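Local coordinates for protein acetyl-CoA acetyltransferase (Mycobacterium smegmatis, PDB 4EGV) that adopts the thiolase fold as a monomer of the thiolase-like type 1 sub-family and may have acyltransferase activity, at residues 216-221 / 345-351; 19-25 / 274-280; 451-457 / 504-510; 93-97 / 139-143. One frame throughout, in Å; residues are numbered along the deposited sequence.

Interaction 1 of 4, residues 216-221 / 345-351; sequences AMAELF and CFPFPVF
Helix 210-230 (at 216-221) packs on the loop leading into helix 348-357 (at 345-351) with no hydrogen bond between them, an apolar contact in the buried part of the thiolase fold. The CA atoms come nearest at M217 (selenomethionine) and P347, 6.2 Å apart. L220 (t, p) is the main bump. Its CD2 lies over the face of the F351 ring (3.7 Å to the centroid, 14° off the normal) and its CD1 is 3.9 Å from V350 CG1. P347 fills the hollow between L220, M217 and F221: its CG lies over the F221 ring, 4.1 Å from the centroid, and 3.9 Å from M217 CG, its CB is 4.0 Å from L220 CD2, and F221 CZ sits 3.5 Å from P347 N. F351 (m) brings its ring edge to the helix backbone, CZ 3.8 Å from A216 O and 3.9 Å from M217 N; R202 makes a cation-pi contact with that ring. With no directed polar bonds, the pairing depends on shape and exclusion of water.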
loop_
_atom_site.group_PDB
_atom_site.type_symbol
_atom_site.label_atom_id
_atom_site.label_comp_id
_atom_site.label_asym_id
_atom_site.label_seq_id
_atom_site.Cartn_x
_atom_site.Cartn_y
_atom_site.Cartn_z
ATOM N N ALA A 216 20.208 -3.593 -3.209
ATOM C CA ALA A 216 19.006 -4.374 -3.382
ATOM C C ALA A 216 17.797 -3.469 -3.621
ATOM O O ALA A 216 16.993 -3.738 -4.515
ATOM C CB ALA A 216 18.786 -5.290 -2.178
HETATM N N MSE A 217 17.688 -2.404 -2.814
HETATM C CA MSE A 217 16.631 -1.394 -2.920
HETATM C C MSE A 217 16.626 -0.649 -4.252
HETATM O O MSE A 217 15.572 -0.364 -4.809
HETATM C CB MSE A 217 16.776 -0.351 -1.833
HETATM C CG MSE A 217 16.376 -0.768 -0.475
HETATM SE SE MSE A 217 16.383 0.743 0.839
HETATM C CE MSE A 217 18.037 1.687 0.437
ATOM N N ALA A 218 17.800 -0.275 -4.730
ATOM C CA ALA A 218 17.902 0.370 -6.005
ATOM C C ALA A 218 17.558 -0.589 -7.143
ATOM O O ALA A 218 16.963 -0.170 -8.116
ATOM C CB ALA A 218 19.267 0.959 -6.165
ATOM N N GLU A 219 17.897 -1.870 -7.000
ATOM C CA GLU A 219 17.592 -2.883 -8.024
ATOM C C GLU A 219 16.141 -3.307 -8.087
ATOM O O GLU A 219 15.650 -3.725 -9.133
ATOM C CB GLU A 219 18.488 -4.116 -7.896
ATOM C CG GLU A 219 19.824 -3.917 -8.595
ATOM C CD GLU A 219 20.671 -5.172 -8.704
ATOM O OE1 GLU A 219 20.806 -5.924 -7.705
ATOM O OE2 GLU A 219 21.243 -5.370 -9.802
ATOM N N LEU A 220 15.473 -3.190 -6.949
ATOM C CA LEU A 220 14.054 -3.349 -6.856
ATOM C C LEU A 220 13.323 -2.185 -7.538
ATOM O O LEU A 220 12.401 -2.413 -8.329
ATOM C CB LEU A 220 13.652 -3.466 -5.389
ATOM C CG LEU A 220 12.170 -3.651 -5.119
ATOM C CD1 LEU A 220 11.749 -5.008 -5.486
ATOM C CD2 LEU A 220 11.898 -3.366 -3.708
ATOM N N PHE A 221 13.757 -0.957 -7.254
ATOM C CA PHE A 221 13.019 0.251 -7.647
ATOM C C PHE A 221 13.240 0.825 -9.042
ATOM O O PHE A 221 12.371 1.571 -9.533
ATOM C CB PHE A 221 13.211 1.366 -6.620
ATOM C CG PHE A 221 12.130 1.440 -5.576
ATOM C CD1 PHE A 221 11.390 0.320 -5.221
ATOM C CD2 PHE A 221 11.890 2.628 -4.906
ATOM C CE1 PHE A 221 10.415 0.402 -4.252
ATOM C CE2 PHE A 221 10.926 2.697 -3.913
ATOM C CZ PHE A 221 10.181 1.586 -3.603
ATOM N N CYS A 345 5.304 2.398 -1.512
ATOM C CA CYS A 345 5.731 3.770 -1.140
ATOM C C CYS A 345 7.242 3.662 -0.805
ATOM O O CYS A 345 8.067 4.460 -1.213
ATOM C CB CYS A 345 4.862 4.354 -0.001
ATOM S SG CYS A 345 4.627 6.220 0.094
ATOM N N PHE A 346 7.573 2.583 -0.111
ATOM C CA PHE A 346 8.931 2.226 0.255
ATOM C C PHE A 346 9.209 0.797 -0.216
ATOM O O PHE A 346 8.319 0.049 -0.523
ATOM C CB PHE A 346 9.067 2.356 1.775
ATOM C CG PHE A 346 8.704 3.731 2.296
ATOM C CD1 PHE A 346 9.668 4.747 2.313
ATOM C CD2 PHE A 346 7.411 4.024 2.718
ATOM C CE1 PHE A 346 9.351 6.026 2.756
ATOM C CE2 PHE A 346 7.078 5.289 3.159
ATOM C CZ PHE A 346 8.042 6.300 3.182
ATOM N N PRO A 347 10.465 0.427 -0.318
ATOM C CA PRO A 347 10.824 -0.903 -0.729
ATOM C C PRO A 347 10.280 -2.046 0.146
ATOM O O PRO A 347 9.915 -3.097 -0.370
ATOM C CB PRO A 347 12.346 -0.869 -0.649
ATOM C CG PRO A 347 12.678 0.472 -0.941
ATOM C CD PRO A 347 11.643 1.298 -0.294
ATOM N N PHE A 348 10.233 -1.835 1.448
ATOM C CA PHE A 348 9.862 -2.858 2.375
ATOM C C PHE A 348 8.596 -3.677 2.040
ATOM O O PHE A 348 8.651 -4.903 2.041
ATOM C CB PHE A 348 9.822 -2.313 3.806
ATOM C CG PHE A 348 9.356 -3.317 4.785
ATOM C CD1 PHE A 348 10.259 -4.258 5.354
ATOM C CD2 PHE A 348 7.986 -3.423 5.088
ATOM C CE1 PHE A 348 9.806 -5.274 6.254
ATOM C CE2 PHE A 348 7.499 -4.438 5.998
ATOM C CZ PHE A 348 8.419 -5.366 6.582
ATOM N N PRO A 349 7.445 -3.025 1.782
ATOM C CA PRO A 349 6.227 -3.816 1.608
ATOM C C PRO A 349 6.208 -4.609 0.317
ATOM O O PRO A 349 5.372 -5.507 0.166
ATOM C CB PRO A 349 5.103 -2.762 1.631
ATOM C CG PRO A 349 5.738 -1.537 1.346
ATOM C CD PRO A 349 7.154 -1.586 1.771
ATOM N N VAL A 350 7.115 -4.265 -0.600
ATOM C CA VAL A 350 7.312 -5.025 -1.821
ATOM C C VAL A 350 8.217 -6.188 -1.538
ATOM O O VAL A 350 7.845 -7.309 -1.785
ATOM C CB VAL A 350 7.881 -4.194 -2.987
ATOM C CG1 VAL A 350 8.055 -5.069 -4.203
ATOM C CG2 VAL A 350 6.975 -3.039 -3.320
ATOM N N PHE A 351 9.393 -5.911 -0.996
ATOM C CA PHE A 351 10.313 -6.945 -0.520
ATOM C C PHE A 351 9.594 -8.032 0.255
ATOM O O PHE A 351 9.798 -9.202 0.028
ATOM C CB PHE A 351 11.370 -6.337 0.402
ATOM C CG PHE A 351 12.539 -5.748 -0.312
ATOM C CD1 PHE A 351 13.048 -6.341 -1.464
ATOM C CD2 PHE A 351 13.167 -4.617 0.185
ATOM C CE1 PHE A 351 14.139 -5.801 -2.117
ATOM C CE2 PHE A 351 14.254 -4.080 -0.453
ATOM C CZ PHE A 351 14.742 -4.678 -1.607
#

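Interaction 2 of 4, residues 19-25 / 274-280; sequences TPVIVGV and ALLMMSV
Backbone hydrogen bonds tie 19-25 to 274-280; strands 20-25 and 274-279 run antiparallel, their axes approaching to 4.5 Å at 145°. V21 and M278 (selenomethionine, like M277) form a hydrogen-bonded pair (V21 N to M278 O 2.7 Å, M278 N to V21 O 2.9 Å), and V280 N reaches T19 O at 2.8 Å. A classic beta bulge follows: V23 and G24 both face L276, whose O accepts from V23 N at 2.8 Å and weakly from G24 N at 3.3 Å, while L276 N donates to G24 O at 2.7 Å. V23, at phi/psi -107/-27, shifts the register by one and, set sideways, brings CG2 to 3.9 Å from L276 CG. P20-S279, I22-M277 and V25-L275, non-hydrogen-bonded pairs, share one face (I22 CG1 4.2 Å from M277 CG, V25 CG1 3.8 Å from L275 CD2); V21, L276 and M278 point to the other. S279 (p) N-caps helix 280-286 through a backbone N just past the segment; its OG also bonds to S282 OG. In the large mixed sheet of the thiolase fold, 271-279 lies between 20-29 and 136-143, and helices 117-130 and 383-397 pack against the P20, V25, L275 and M277 face.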
loop_
_atom_site.group_PDB
_atom_site.type_symbol
_atom_site.label_atom_id
_atom_site.label_comp_id
_atom_site.label_asym_id
_atom_site.label_seq_id
_atom_site.Cartn_x
_atom_site.Cartn_y
_atom_site.Cartn_z
ATOM N N THR A 19 -23.484 -12.074 -9.089
ATOM C CA THR A 19 -22.041 -11.988 -9.158
ATOM C C THR A 19 -21.612 -10.571 -9.586
ATOM O O THR A 19 -22.136 -10.022 -10.548
ATOM C CB THR A 19 -21.482 -13.066 -10.087
ATOM O OG1 THR A 19 -21.948 -14.345 -9.653
ATOM C CG2 THR A 19 -19.955 -13.065 -10.092
ATOM N N PRO A 20 -20.673 -9.963 -8.833
ATOM C CA PRO A 20 -20.162 -8.630 -9.094
ATOM C C PRO A 20 -19.062 -8.583 -10.147
ATOM O O PRO A 20 -18.131 -9.398 -10.158
ATOM C CB PRO A 20 -19.619 -8.210 -7.746
ATOM C CG PRO A 20 -19.170 -9.448 -7.130
ATOM C CD PRO A 20 -20.102 -10.515 -7.586
ATOM N N VAL A 21 -19.198 -7.632 -11.053
ATOM C CA VAL A 21 -18.175 -7.358 -12.032
ATOM C C VAL A 21 -17.769 -5.878 -12.010
ATOM O O VAL A 21 -18.613 -4.982 -11.832
ATOM C CB VAL A 21 -18.606 -7.823 -13.460
ATOM C CG1 VAL A 21 -18.427 -9.300 -13.593
ATOM C CG2 VAL A 21 -20.036 -7.422 -13.783
ATOM N N ILE A 22 -16.475 -5.627 -12.173
ATOM C CA ILE A 22 -16.029 -4.274 -12.511
ATOM C C ILE A 22 -16.283 -3.960 -13.993
ATOM O O ILE A 22 -15.789 -4.701 -14.868
ATOM C CB ILE A 22 -14.581 -4.009 -12.115
ATOM C CG1 ILE A 22 -14.466 -4.092 -10.609
ATOM C CG2 ILE A 22 -14.124 -2.639 -12.617
ATOM C CD1 ILE A 22 -13.093 -3.808 -10.098
ATOM N N VAL A 23 -17.097 -2.914 -14.241
ATOM C CA VAL A 23 -17.508 -2.561 -15.608
ATOM C C VAL A 23 -16.881 -1.315 -16.211
ATOM O O VAL A 23 -16.741 -1.242 -17.430
ATOM C CB VAL A 23 -19.013 -2.570 -15.851
ATOM C CG1 VAL A 23 -19.546 -3.918 -15.520
ATOM C CG2 VAL A 23 -19.702 -1.475 -15.079
ATOM N N GLY A 24 -16.476 -0.367 -15.360
ATOM C CA GLY A 24 -15.889 0.862 -15.827
ATOM C C GLY A 24 -14.802 1.327 -14.905
ATOM O O GLY A 24 -14.963 1.297 -13.692
ATOM N N VAL A 25 -13.685 1.755 -15.478
ATOM C CA VAL A 25 -12.575 2.282 -14.680
ATOM C C VAL A 25 -12.191 3.674 -15.205
ATOM O O VAL A 25 -12.318 3.978 -16.399
ATOM C CB VAL A 25 -11.345 1.284 -14.615
ATOM C CG1 VAL A 25 -11.725 0.017 -13.922
ATOM C CG2 VAL A 25 -10.765 0.975 -15.951
ATOM N N ALA A 274 -11.575 6.228 -10.386
ATOM C CA ALA A 274 -12.893 5.714 -10.049
ATOM C C ALA A 274 -13.094 4.298 -10.555
ATOM O O ALA A 274 -12.563 3.926 -11.588
ATOM C CB ALA A 274 -13.947 6.619 -10.585
ATOM N N LEU A 275 -13.850 3.500 -9.807
ATOM C CA LEU A 275 -14.259 2.173 -10.260
ATOM C C LEU A 275 -15.770 1.980 -10.263
ATOM O O LEU A 275 -16.440 2.240 -9.305
ATOM C CB LEU A 275 -13.605 1.058 -9.408
ATOM C CG LEU A 275 -12.106 1.156 -9.077
ATOM C CD1 LEU A 275 -11.721 0.272 -7.905
ATOM C CD2 LEU A 275 -11.249 0.874 -10.296
ATOM N N LEU A 276 -16.294 1.492 -11.358
ATOM C CA LEU A 276 -17.689 1.200 -11.449
ATOM C C LEU A 276 -17.930 -0.297 -11.426
ATOM O O LEU A 276 -17.404 -1.019 -12.222
ATOM C CB LEU A 276 -18.238 1.834 -12.714
ATOM C CG LEU A 276 -19.732 1.813 -13.058
ATOM C CD1 LEU A 276 -20.682 2.447 -11.979
ATOM C CD2 LEU A 276 -19.868 2.440 -14.432
HETATM N N MSE A 277 -18.755 -0.741 -10.496
HETATM C CA MSE A 277 -18.958 -2.141 -10.205
HETATM C C MSE A 277 -20.432 -2.439 -10.110
HETATM O O MSE A 277 -21.216 -1.603 -9.683
HETATM C CB MSE A 277 -18.325 -2.427 -8.878
HETATM C CG MSE A 277 -18.099 -3.900 -8.574
HETATM SE SE MSE A 277 -17.238 -4.155 -6.787
HETATM C CE MSE A 277 -16.132 -2.553 -6.792
HETATM N N MSE A 278 -20.805 -3.650 -10.485
HETATM C CA MSE A 278 -22.208 -4.017 -10.672
HETATM C C MSE A 278 -22.408 -5.516 -10.524
HETATM O O MSE A 278 -21.477 -6.284 -10.648
HETATM C CB MSE A 278 -22.629 -3.687 -12.105
HETATM C CG MSE A 278 -23.352 -2.429 -12.355
HETATM SE SE MSE A 278 -23.560 -2.138 -14.307
HETATM C CE MSE A 278 -22.643 -3.726 -14.848
ATOM N N SER A 279 -23.657 -5.918 -10.320
ATOM C CA SER A 279 -24.072 -7.286 -10.505
ATOM C C SER A 279 -24.142 -7.535 -11.985
ATOM O O SER A 279 -24.471 -6.666 -12.750
ATOM C CB SER A 279 -25.419 -7.544 -9.838
ATOM O OG SER A 279 -26.429 -6.724 -10.350
ATOM N N VAL A 280 -23.807 -8.739 -12.384
ATOM C CA VAL A 280 -23.947 -9.196 -13.757
ATOM C C VAL A 280 -25.376 -8.958 -14.333
ATOM O O VAL A 280 -25.545 -8.646 -15.507
ATOM C CB VAL A 280 -23.401 -10.666 -13.810
ATOM C CG1 VAL A 280 -24.175 -11.611 -14.695
ATOM C CG2 VAL A 280 -21.915 -10.664 -14.083
#

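Interaction 3 of 4, residues 451-457 / 504-510; sequences ADGTGTI and AKIVVTP
An antiparallel strand pair inside the five-stranded antiparallel sheet of the additional C-terminal domain, consistent with an OB-like fold, joins 451-457 to 504-510. The axes of strands 453-457 and 505-509 approach to 4.8 Å at 132°, a strong twist. Five backbone bonds hold the ladder. In the G453-V508 pair, G453 N gives to V508 O at 3.2 Å and V508 N to G453 O at 3.0 Å; in the G455-I506 pair, G455 N to I506 O and I506 N to G455 O are both 3.0 Å. I457 N closes the series on A504 O at 3.2 Å. T454-V507 and T456-K505 are the non-hydrogen-bonded pairs. Backbone groups turned outward bond to the next strands: T456 with R476 on one side, V507 with V518 and T509 with R516 on the other. At G453 (phi/psi 155/-148) a CB would be jammed against the carbonyl O of D452. T454, T456, K505 and V507 line the more exposed face. I506 and V508 (both p at chi1) point to the inner face, over backbone left bare by G453 and G455, and F483 of strand 482-487 packs on I506 and V508. I457 CD1 lies 4.1 Å from I506 CG2 and 4.2 Å from A504 CB. At the far end A451 CB meets V508 CG1 at 4.1 Å, and the P510 ring lies beside D452, with CD 3.5 Å from D452 CG.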
loop_
_atom_site.group_PDB
_atom_site.type_symbol
_atom_site.label_atom_id
_atom_site.label_comp_id
_atom_site.label_asym_id
_atom_site.label_seq_id
_atom_site.Cartn_x
_atom_site.Cartn_y
_atom_site.Cartn_z
ATOM N N ALA A 451 12.326 2.239 30.013
ATOM C CA ALA A 451 13.509 1.380 30.086
ATOM C C ALA A 451 14.754 2.044 30.691
ATOM O O ALA A 451 15.198 3.117 30.240
ATOM C CB ALA A 451 13.834 0.811 28.722
ATOM N N ASP A 452 15.322 1.365 31.687
ATOM C CA ASP A 452 16.464 1.841 32.452
ATOM C C ASP A 452 17.499 0.716 32.574
ATOM O O ASP A 452 17.336 -0.194 33.382
ATOM C CB ASP A 452 15.990 2.284 33.850
ATOM C CG ASP A 452 17.035 3.112 34.612
ATOM O OD1 ASP A 452 18.139 3.373 34.072
ATOM O OD2 ASP A 452 16.735 3.514 35.758
ATOM N N GLY A 453 18.564 0.767 31.784
ATOM C CA GLY A 453 19.599 -0.242 31.908
ATOM C C GLY A 453 20.394 -0.441 30.645
ATOM O O GLY A 453 20.606 0.487 29.881
ATOM N N THR A 454 20.848 -1.667 30.438
ATOM C CA THR A 454 21.682 -1.987 29.302
ATOM C C THR A 454 20.898 -2.856 28.307
ATOM O O THR A 454 20.202 -3.809 28.688
ATOM C CB THR A 454 23.037 -2.640 29.745
ATOM O OG1 THR A 454 23.876 -2.814 28.597
ATOM C CG2 THR A 454 22.838 -3.999 30.455
ATOM N N GLY A 455 21.017 -2.511 27.031
ATOM C CA GLY A 455 20.234 -3.146 26.002
ATOM C C GLY A 455 20.984 -3.326 24.718
ATOM O O GLY A 455 22.090 -2.845 24.563
ATOM N N THR A 456 20.349 -4.043 23.802
ATOM C CA THR A 456 20.869 -4.327 22.456
ATOM C C THR A 456 20.008 -3.607 21.400
ATOM O O THR A 456 18.782 -3.541 21.515
ATOM C CB THR A 456 20.913 -5.893 22.187
ATOM O OG1 THR A 456 21.674 -6.544 23.213
ATOM C CG2 THR A 456 21.515 -6.258 20.793
ATOM N N ILE A 457 20.670 -3.050 20.388
ATOM C CA ILE A 457 19.992 -2.450 19.241
ATOM C C ILE A 457 19.347 -3.550 18.368
ATOM O O ILE A 457 20.034 -4.452 17.895
ATOM C CB ILE A 457 20.962 -1.593 18.431
ATOM C CG1 ILE A 457 21.384 -0.384 19.254
ATOM C CG2 ILE A 457 20.318 -1.150 17.159
ATOM C CD1 ILE A 457 22.416 0.474 18.610
ATOM N N ALA A 504 24.554 -3.813 18.859
ATOM C CA ALA A 504 25.498 -3.078 19.653
ATOM C C ALA A 504 24.939 -2.753 20.997
ATOM O O ALA A 504 23.769 -2.511 21.117
ATOM C CB ALA A 504 25.850 -1.845 18.960
ATOM N N LYS A 505 25.797 -2.740 22.008
ATOM C CA LYS A 505 25.356 -2.504 23.375
ATOM C C LYS A 505 25.246 -1.014 23.628
ATOM O O LYS A 505 26.111 -0.231 23.237
ATOM C CB LYS A 505 26.340 -3.145 24.368
ATOM C CG LYS A 505 26.276 -4.690 24.483
ATOM C CD LYS A 505 25.078 -5.143 25.390
ATOM C CE LYS A 505 25.192 -6.594 25.922
ATOM N NZ LYS A 505 25.606 -7.549 24.864
ATOM N N ILE A 506 24.155 -0.633 24.265
ATOM C CA ILE A 506 23.867 0.758 24.582
ATOM C C ILE A 506 23.299 0.866 25.988
ATOM O O ILE A 506 22.787 -0.115 26.543
ATOM C CB ILE A 506 22.823 1.382 23.597
ATOM C CG1 ILE A 506 21.641 0.432 23.346
ATOM C CG2 ILE A 506 23.491 1.819 22.307
ATOM C CD1 ILE A 506 20.325 1.104 23.396
ATOM N N VAL A 507 23.375 2.062 26.559
ATOM C CA VAL A 507 22.790 2.318 27.873
ATOM C C VAL A 507 21.629 3.310 27.695
ATOM O O VAL A 507 21.810 4.383 27.142
ATOM C CB VAL A 507 23.895 2.712 28.984
ATOM C CG1 VAL A 507 24.193 4.191 29.033
ATOM C CG2 VAL A 507 23.496 2.248 30.388
ATOM N N VAL A 508 20.436 2.917 28.124
ATOM C CA VAL A 508 19.226 3.725 27.978
ATOM C C VAL A 508 18.826 4.281 29.352
ATOM O O VAL A 508 18.856 3.565 30.349
ATOM C CB VAL A 508 18.062 2.900 27.276
ATOM C CG1 VAL A 508 17.827 1.561 27.953
ATOM C CG2 VAL A 508 16.768 3.647 27.228
ATOM N N THR A 509 18.483 5.571 29.396
ATOM C CA THR A 509 17.975 6.251 30.617
ATOM C C THR A 509 16.535 6.716 30.421
ATOM O O THR A 509 16.269 7.448 29.491
ATOM C CB THR A 509 18.803 7.526 30.946
ATOM O OG1 THR A 509 20.125 7.397 30.422
ATOM C CG2 THR A 509 18.857 7.785 32.476
ATOM N N PRO A 510 15.609 6.331 31.311
ATOM C CA PRO A 510 14.212 6.716 31.128
ATOM C C PRO A 510 13.983 8.242 31.106
ATOM O O PRO A 510 14.838 9.015 31.546
ATOM C CB PRO A 510 13.521 6.108 32.352
ATOM C CG PRO A 510 14.579 6.054 33.375
ATOM C CD PRO A 510 15.823 5.697 32.617
#

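Interaction 4 of 4, residues 93-97 / 139-143; sequences YPRSV and IFGSE
This is helix-on-sheet packing centred on one phenylalanine, where the first turn of helix 93-101 crosses strand 136-143 of the large mixed sheet. The axes of 93-97 and 139-143 pass 10.2 Å apart at 107°, with P94 and F140 the nearest CA pair at 8.3 Å. The CA-to-CB bond of F140 (chi1 p) points toward the helix, and its ring packs against it. V97 (t) sets CG1 over the F140 face, 3.6 Å from the centroid and 13° off the normal; P94 CB is 4.0 Å from F140 CZ. Y93 completes the enclosure in an offset edge-to-face pair: the edge of F140 meets the face of Y93, centroids 5.8 Å apart and planes at 87°. The tyrosine end also reaches the strand, with Y93 OH 3.5 Å from G141 CA. Helix 42-56 packs against Y93, V97 and S142. No hydrogen bond joins the segments; Y93 OH bonds weakly to T74 O and S142 OG bonds to S42 O, so the contact itself is aromatic and aliphatic.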
loop_
_atom_site.group_PDB
_atom_site.type_symbol
_atom_site.label_atom_id
_atom_site.label_comp_id
_atom_site.label_asym_id
_atom_site.label_seq_id
_atom_site.Cartn_x
_atom_site.Cartn_y
_atom_site.Cartn_z
ATOM N N TYR A 93 -18.157 15.012 0.476
ATOM C CA TYR A 93 -17.386 14.861 -0.718
ATOM C C TYR A 93 -17.872 13.770 -1.664
ATOM O O TYR A 93 -17.904 13.999 -2.839
ATOM C CB TYR A 93 -15.909 14.798 -0.354
ATOM C CG TYR A 93 -15.076 13.780 -1.051
ATOM C CD1 TYR A 93 -14.627 13.989 -2.330
ATOM C CD2 TYR A 93 -14.712 12.622 -0.432
ATOM C CE1 TYR A 93 -13.888 13.085 -2.955
ATOM C CE2 TYR A 93 -13.964 11.710 -1.079
ATOM C CZ TYR A 93 -13.555 11.956 -2.320
ATOM O OH TYR A 93 -12.785 11.044 -2.924
ATOM N N PRO A 94 -18.312 12.622 -1.149
ATOM C CA PRO A 94 -18.937 11.629 -1.994
ATOM C C PRO A 94 -20.239 12.032 -2.680
ATOM O O PRO A 94 -20.365 11.762 -3.850
ATOM C CB PRO A 94 -19.149 10.465 -1.043
ATOM C CG PRO A 94 -18.170 10.651 -0.065
ATOM C CD PRO A 94 -18.133 12.076 0.200
ATOM N N ARG A 95 -21.188 12.660 -1.978
ATOM C CA ARG A 95 -22.394 13.265 -2.629
ATOM C C ARG A 95 -22.164 14.420 -3.618
ATOM O O ARG A 95 -22.921 14.553 -4.557
ATOM C CB ARG A 95 -23.472 13.675 -1.616
ATOM C CG ARG A 95 -24.332 12.536 -1.270
ATOM C CD ARG A 95 -25.456 12.851 -0.357
ATOM N NE ARG A 95 -25.855 11.572 0.197
ATOM C CZ ARG A 95 -26.547 10.636 -0.468
ATOM N NH1 ARG A 95 -26.954 10.828 -1.740
ATOM N NH2 ARG A 95 -26.795 9.482 0.153
ATOM N N SER A 96 -21.145 15.247 -3.408
ATOM C CA SER A 96 -20.852 16.287 -4.362
ATOM C C SER A 96 -20.427 15.668 -5.695
ATOM O O SER A 96 -20.706 16.235 -6.744
ATOM C CB SER A 96 -19.730 17.230 -3.891
ATOM O OG SER A 96 -19.798 17.655 -2.558
ATOM N N VAL A 97 -19.715 14.534 -5.626
ATOM C CA VAL A 97 -19.183 13.831 -6.774
ATOM C C VAL A 97 -20.347 13.225 -7.481
ATOM O O VAL A 97 -20.429 13.277 -8.703
ATOM C CB VAL A 97 -18.065 12.756 -6.395
ATOM C CG1 VAL A 97 -17.776 11.793 -7.562
ATOM C CG2 VAL A 97 -16.762 13.443 -5.973
ATOM N N ILE A 139 -16.959 3.719 -6.761
ATOM C CA ILE A 139 -15.867 4.005 -5.866
ATOM C C ILE A 139 -14.944 5.066 -6.491
ATOM O O ILE A 139 -14.749 5.083 -7.698
ATOM C CB ILE A 139 -15.146 2.691 -5.599
ATOM C CG1 ILE A 139 -16.007 1.803 -4.709
ATOM C CG2 ILE A 139 -13.783 2.873 -4.934
ATOM C CD1 ILE A 139 -15.594 0.334 -4.767
ATOM N N PHE A 140 -14.412 5.980 -5.701
ATOM C CA PHE A 140 -13.557 7.003 -6.273
ATOM C C PHE A 140 -12.648 7.590 -5.209
ATOM O O PHE A 140 -12.861 7.388 -4.017
ATOM C CB PHE A 140 -14.360 8.107 -6.996
ATOM C CG PHE A 140 -15.527 8.617 -6.206
ATOM C CD1 PHE A 140 -15.339 9.447 -5.111
ATOM C CD2 PHE A 140 -16.816 8.217 -6.529
ATOM C CE1 PHE A 140 -16.411 9.898 -4.355
ATOM C CE2 PHE A 140 -17.929 8.665 -5.748
ATOM C CZ PHE A 140 -17.701 9.512 -4.667
ATOM N N GLY A 141 -11.603 8.287 -5.642
ATOM C CA GLY A 141 -10.708 8.955 -4.722
ATOM C C GLY A 141 -9.902 9.954 -5.499
ATOM O O GLY A 141 -9.930 9.900 -6.692
ATOM N N SER A 142 -9.175 10.847 -4.838
ATOM C CA SER A 142 -8.407 11.909 -5.513
ATOM C C SER A 142 -7.446 12.610 -4.579
ATOM O O SER A 142 -7.532 12.478 -3.367
ATOM C CB SER A 142 -9.311 12.963 -6.190
ATOM O OG SER A 142 -10.243 13.524 -5.289
ATOM N N GLU A 143 -6.503 13.352 -5.147
ATOM C CA GLU A 143 -5.633 14.200 -4.361
ATOM C C GLU A 143 -5.217 15.424 -5.112
ATOM O O GLU A 143 -5.195 15.436 -6.326
ATOM C CB GLU A 143 -4.430 13.465 -3.826
ATOM C CG GLU A 143 -3.940 12.299 -4.637
ATOM C CD GLU A 143 -2.879 11.469 -3.869
ATOM O OE1 GLU A 143 -3.136 10.246 -3.539
ATOM O OE2 GLU A 143 -1.801 12.078 -3.591
#

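Interactions 2 and 4 belong to the same mixed sheet: strands 271-279 and 136-143 are neighbours in it, the centres of interactions 2 and 4 lie 17 Å apart, and L275 N approaches I139 O at 2.8 Å, a probable hydrogen bond. Along the chain, interaction 4 is nested within the loop that interaction 2 closes. Interaction 1 joins helices on the opposite side of the chain's centre, about 31 Å from interaction 4 and 32 Å from interaction 2 between centres; its nearest atoms come within about 9 Å of interaction 4. Interaction 3, in the added C-terminal domain, is far from interactions 2 and 4 (centres 55 and 49 Å apart), and 31 Å from interaction 1 between centres.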